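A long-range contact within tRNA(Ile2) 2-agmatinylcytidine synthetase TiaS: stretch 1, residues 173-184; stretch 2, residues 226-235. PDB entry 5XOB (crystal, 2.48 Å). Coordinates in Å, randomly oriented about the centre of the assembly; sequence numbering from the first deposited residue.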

# COMPACT_ATOMS: atom_id res chain seq x y z
N ARG A 173 13.07 14.26 -15.01
CA ARG A 173 14.18 13.40 -14.62
C ARG A 173 14.83 12.73 -15.84
O ARG A 173 14.17 12.50 -16.86
CB ARG A 173 13.70 12.31 -13.66
CG ARG A 173 13.05 12.86 -12.40
CD ARG A 173 11.54 12.65 -12.35
NE ARG A 173 10.99 13.37 -11.21
CZ ARG A 173 11.21 13.05 -9.93
NH1 ARG A 173 11.95 11.99 -9.62
NH2 ARG A 173 10.69 13.79 -8.97
N GLU A 174 16.12 12.42 -15.73
CA GLU A 174 16.83 11.67 -16.76
C GLU A 174 17.32 10.33 -16.20
O GLU A 174 18.00 10.28 -15.17
CB GLU A 174 18.00 12.48 -17.31
N TYR A 175 16.95 9.25 -16.89
CA TYR A 175 17.29 7.89 -16.45
C TYR A 175 17.10 6.88 -17.58
O TYR A 175 16.27 7.06 -18.48
CB TYR A 175 16.43 7.48 -15.25
CG TYR A 175 14.95 7.45 -15.56
CD1 TYR A 175 14.33 6.28 -16.01
CD2 TYR A 175 14.16 8.60 -15.43
CE1 TYR A 175 12.98 6.25 -16.31
CE2 TYR A 175 12.80 8.57 -15.72
CZ TYR A 175 12.22 7.40 -16.16
OH TYR A 175 10.87 7.36 -16.45
N ASP A 176 17.87 5.80 -17.52
CA ASP A 176 17.75 4.69 -18.46
C ASP A 176 16.68 3.73 -17.94
O ASP A 176 16.89 3.06 -16.93
CB ASP A 176 19.10 3.99 -18.63
CG ASP A 176 19.07 2.89 -19.68
OD1 ASP A 176 18.43 1.84 -19.44
OD2 ASP A 176 19.72 3.05 -20.74
N GLU A 177 15.54 3.68 -18.63
CA GLU A 177 14.47 2.74 -18.31
C GLU A 177 14.93 1.30 -18.19
O GLU A 177 14.65 0.63 -17.19
CB GLU A 177 13.38 2.80 -19.38
CG GLU A 177 12.15 3.57 -18.97
CD GLU A 177 11.10 3.64 -20.07
OE1 GLU A 177 11.10 2.76 -20.96
OE2 GLU A 177 10.27 4.57 -20.03
N GLU A 178 15.61 0.82 -19.22
CA GLU A 178 16.04 -0.58 -19.27
C GLU A 178 16.85 -0.92 -18.03
O GLU A 178 16.70 -1.99 -17.45
CB GLU A 178 16.85 -0.84 -20.55
CG GLU A 178 17.05 -2.32 -20.90
CD GLU A 178 15.74 -3.09 -21.01
OE1 GLU A 178 15.76 -4.33 -20.80
OE2 GLU A 178 14.68 -2.48 -21.30
N SER A 179 17.71 0.01 -17.64
CA SER A 179 18.47 -0.07 -16.39
C SER A 179 17.68 -0.65 -15.22
O SER A 179 18.19 -1.48 -14.47
CB SER A 179 18.94 1.33 -16.00
OG SER A 179 20.01 1.25 -15.11
N PHE A 180 16.43 -0.21 -15.07
CA PHE A 180 15.59 -0.60 -13.93
C PHE A 180 14.91 -1.96 -14.09
O PHE A 180 14.82 -2.73 -13.13
CB PHE A 180 14.54 0.49 -13.67
CG PHE A 180 15.12 1.77 -13.15
CD1 PHE A 180 15.16 2.03 -11.79
CD2 PHE A 180 15.65 2.71 -14.03
CE1 PHE A 180 15.70 3.21 -11.30
CE2 PHE A 180 16.19 3.89 -13.55
CZ PHE A 180 16.22 4.14 -12.19
N PHE A 181 14.40 -2.22 -15.30
CA PHE A 181 13.87 -3.54 -15.65
C PHE A 181 14.97 -4.60 -15.51
O PHE A 181 14.74 -5.67 -14.95
CB PHE A 181 13.32 -3.55 -17.07
CG PHE A 181 11.94 -2.95 -17.20
CD1 PHE A 181 10.82 -3.65 -16.77
CD2 PHE A 181 11.77 -1.68 -17.74
CE1 PHE A 181 9.55 -3.10 -16.88
CE2 PHE A 181 10.50 -1.13 -17.86
CZ PHE A 181 9.38 -1.83 -17.42
N ASP A 182 16.17 -4.28 -16.00
CA ASP A 182 17.32 -5.17 -15.87
C ASP A 182 17.70 -5.41 -14.43
O ASP A 182 18.07 -6.52 -14.05
CB ASP A 182 18.54 -4.60 -16.60
CG ASP A 182 18.45 -4.75 -18.11
OD1 ASP A 182 17.49 -5.38 -18.61
OD2 ASP A 182 19.35 -4.22 -18.80
N MET A 183 17.63 -4.34 -13.63
CA MET A 183 17.94 -4.43 -12.20
C MET A 183 16.92 -5.32 -11.49
O MET A 183 17.26 -6.06 -10.57
CB MET A 183 17.96 -3.03 -11.58
CG MET A 183 18.08 -2.99 -10.06
SD MET A 183 16.52 -3.22 -9.17
CE MET A 183 15.59 -1.78 -9.70
N ASP A 184 15.66 -5.24 -11.94
CA ASP A 184 14.58 -6.03 -11.37
C ASP A 184 14.75 -7.53 -11.67
O ASP A 184 14.54 -8.37 -10.79
CB ASP A 184 13.23 -5.54 -11.90
CG ASP A 184 12.05 -6.19 -11.20
OD1 ASP A 184 11.84 -5.91 -9.99
OD2 ASP A 184 11.34 -6.98 -11.86
N LYS A 226 23.22 -2.80 -4.34
CA LYS A 226 23.34 -3.46 -5.65
C LYS A 226 22.40 -2.84 -6.68
O LYS A 226 22.82 -2.54 -7.80
CB LYS A 226 23.03 -4.95 -5.54
CG LYS A 226 24.19 -5.75 -5.00
CD LYS A 226 23.84 -7.22 -4.91
CE LYS A 226 25.07 -8.07 -4.64
NZ LYS A 226 24.78 -9.52 -4.78
N ALA A 227 21.14 -2.65 -6.29
CA ALA A 227 20.18 -1.96 -7.15
C ALA A 227 20.73 -0.61 -7.58
O ALA A 227 20.65 -0.25 -8.76
CB ALA A 227 18.86 -1.79 -6.41
N MET A 228 21.30 0.12 -6.63
CA MET A 228 21.82 1.47 -6.86
C MET A 228 22.91 1.53 -7.93
O MET A 228 22.92 2.45 -8.76
CB MET A 228 22.36 2.05 -5.54
CG MET A 228 22.88 3.47 -5.64
SD MET A 228 23.75 4.00 -4.15
CE MET A 228 22.49 5.00 -3.38
N GLU A 229 23.83 0.57 -7.90
CA GLU A 229 24.99 0.55 -8.79
C GLU A 229 24.64 0.14 -10.22
O GLU A 229 25.37 0.45 -11.16
CB GLU A 229 26.07 -0.37 -8.23
N SER A 230 23.54 -0.58 -10.38
CA SER A 230 23.13 -1.11 -11.68
C SER A 230 22.24 -0.14 -12.43
O SER A 230 22.03 -0.28 -13.64
CB SER A 230 22.39 -2.43 -11.48
OG SER A 230 21.56 -2.37 -10.33
N VAL A 231 21.72 0.84 -11.71
CA VAL A 231 20.71 1.74 -12.23
C VAL A 231 21.36 2.97 -12.89
O VAL A 231 22.36 3.49 -12.38
CB VAL A 231 19.73 2.09 -11.08
CG1 VAL A 231 19.27 3.54 -11.13
CG2 VAL A 231 18.55 1.13 -11.10
N LYS A 232 20.82 3.42 -14.02
CA LYS A 232 21.39 4.55 -14.76
C LYS A 232 20.47 5.76 -14.68
O LYS A 232 19.37 5.76 -15.24
CB LYS A 232 21.63 4.21 -16.24
CG LYS A 232 22.42 2.94 -16.54
CD LYS A 232 23.75 2.88 -15.80
CE LYS A 232 24.21 1.45 -15.57
NZ LYS A 232 24.88 1.30 -14.25
N THR A 233 20.94 6.79 -13.99
CA THR A 233 20.16 8.00 -13.80
C THR A 233 21.03 9.23 -13.94
O THR A 233 22.27 9.14 -13.96
CB THR A 233 19.54 8.05 -12.39
OG1 THR A 233 20.58 8.04 -11.40
CG2 THR A 233 18.61 6.88 -12.17
N GLU A 234 20.38 10.38 -14.03
CA GLU A 234 21.03 11.64 -13.73
C GLU A 234 21.68 11.50 -12.35
O GLU A 234 21.25 10.68 -11.53
CB GLU A 234 20.03 12.79 -13.72
CG GLU A 234 19.11 12.82 -12.51
CD GLU A 234 18.05 13.90 -12.60
OE1 GLU A 234 17.36 13.99 -13.64
OE2 GLU A 234 17.91 14.66 -11.63
N PRO A 235 22.71 12.31 -12.08
CA PRO A 235 23.46 12.18 -10.83
C PRO A 235 22.63 12.23 -9.53
O PRO A 235 21.66 13.00 -9.42
CB PRO A 235 24.45 13.35 -10.89
CG PRO A 235 24.61 13.64 -12.34
CD PRO A 235 23.28 13.34 -12.97

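Two backbone hydrogen bonds hold the extended segments together: Glu-234 N donates to Glu-174 O (2.6 Å), and Asp-176 N donates to Lys-232 O (2.7 Å). Both are short and nearly straight, with N-H...acceptor angles of 164° and 163°. They flank Tyr-175 and Thr-233, whose CA atoms lie 3.9 Å apart and whose backbones form a single beta bridge. The register runs antiparallel, Glu-174 beside Glu-234 and Asp-176 beside Lys-232. Within the bridge, Thr-233 CA also approaches Glu-174 O at 3.4 Å, a CA-H...O contact to the same carbonyl oxygen that accepts from Glu-234 N.

Glu-234 contributes its side chain as well. Its carboxylate oxygen OE1 accepts from Glu-174 N at 2.9 Å, so the residue engages both the amide and the carbonyl of Glu-174. The same carboxylate has further hydrogen-bonding partners elsewhere in the structure. The Glu-174 side chain is modelled only to CB; the hydrogen bonds described use its backbone N and O.

At the other end of the bridge the chain enters helix 177-184. Asp-176 occupies the N-cap position: its OD1 accepts from Ser-179 N at 2.7 Å, satisfying an amide that has no preceding helical turn to bond to. Ser-179, in the first turn of the helix, points toward stretch 2 and bonds to the backbone of stretch 2 through two weak hydrogen bonds. Its OG accepts from Lys-232 N at 2.6 Å, with a bent angle of 123°, and donates to Ser-230 O at 2.9 Å. One hydroxyl thus serves a donor and an acceptor. Lys-232 CG lies 3.3 Å from Ser-179 OG, while the end of the side chain leads away.

Beyond the polar contacts, apolar side-chain groups meet between the two stretches. Phe-180 starts out sideways, but its ring comes nearer to stretch 2. Val-231 CG2 sits over one face, 3.8 Å from the ring centroid and 22° off the normal, a CH-pi contact; Val-231 CG1 reaches Phe-180 CZ at 3.3 Å. Thr-233 CG2 lies at the ring edge, 3.6 Å from Phe-180 CZ.

One turn beyond Ser-179, Met-183 points toward stretch 2. Its SD meets Ala-227 CB at 3.9 Å, and its CB lies 4.2 Å from Val-231 CG2. Met-183 CG lies 3.7 Å from Ala-227 CA. The two helices run roughly antiparallel at 147°, their axes 9.6 Å apart at closest approach. In all, the contact buries 520 Å², both sides summed.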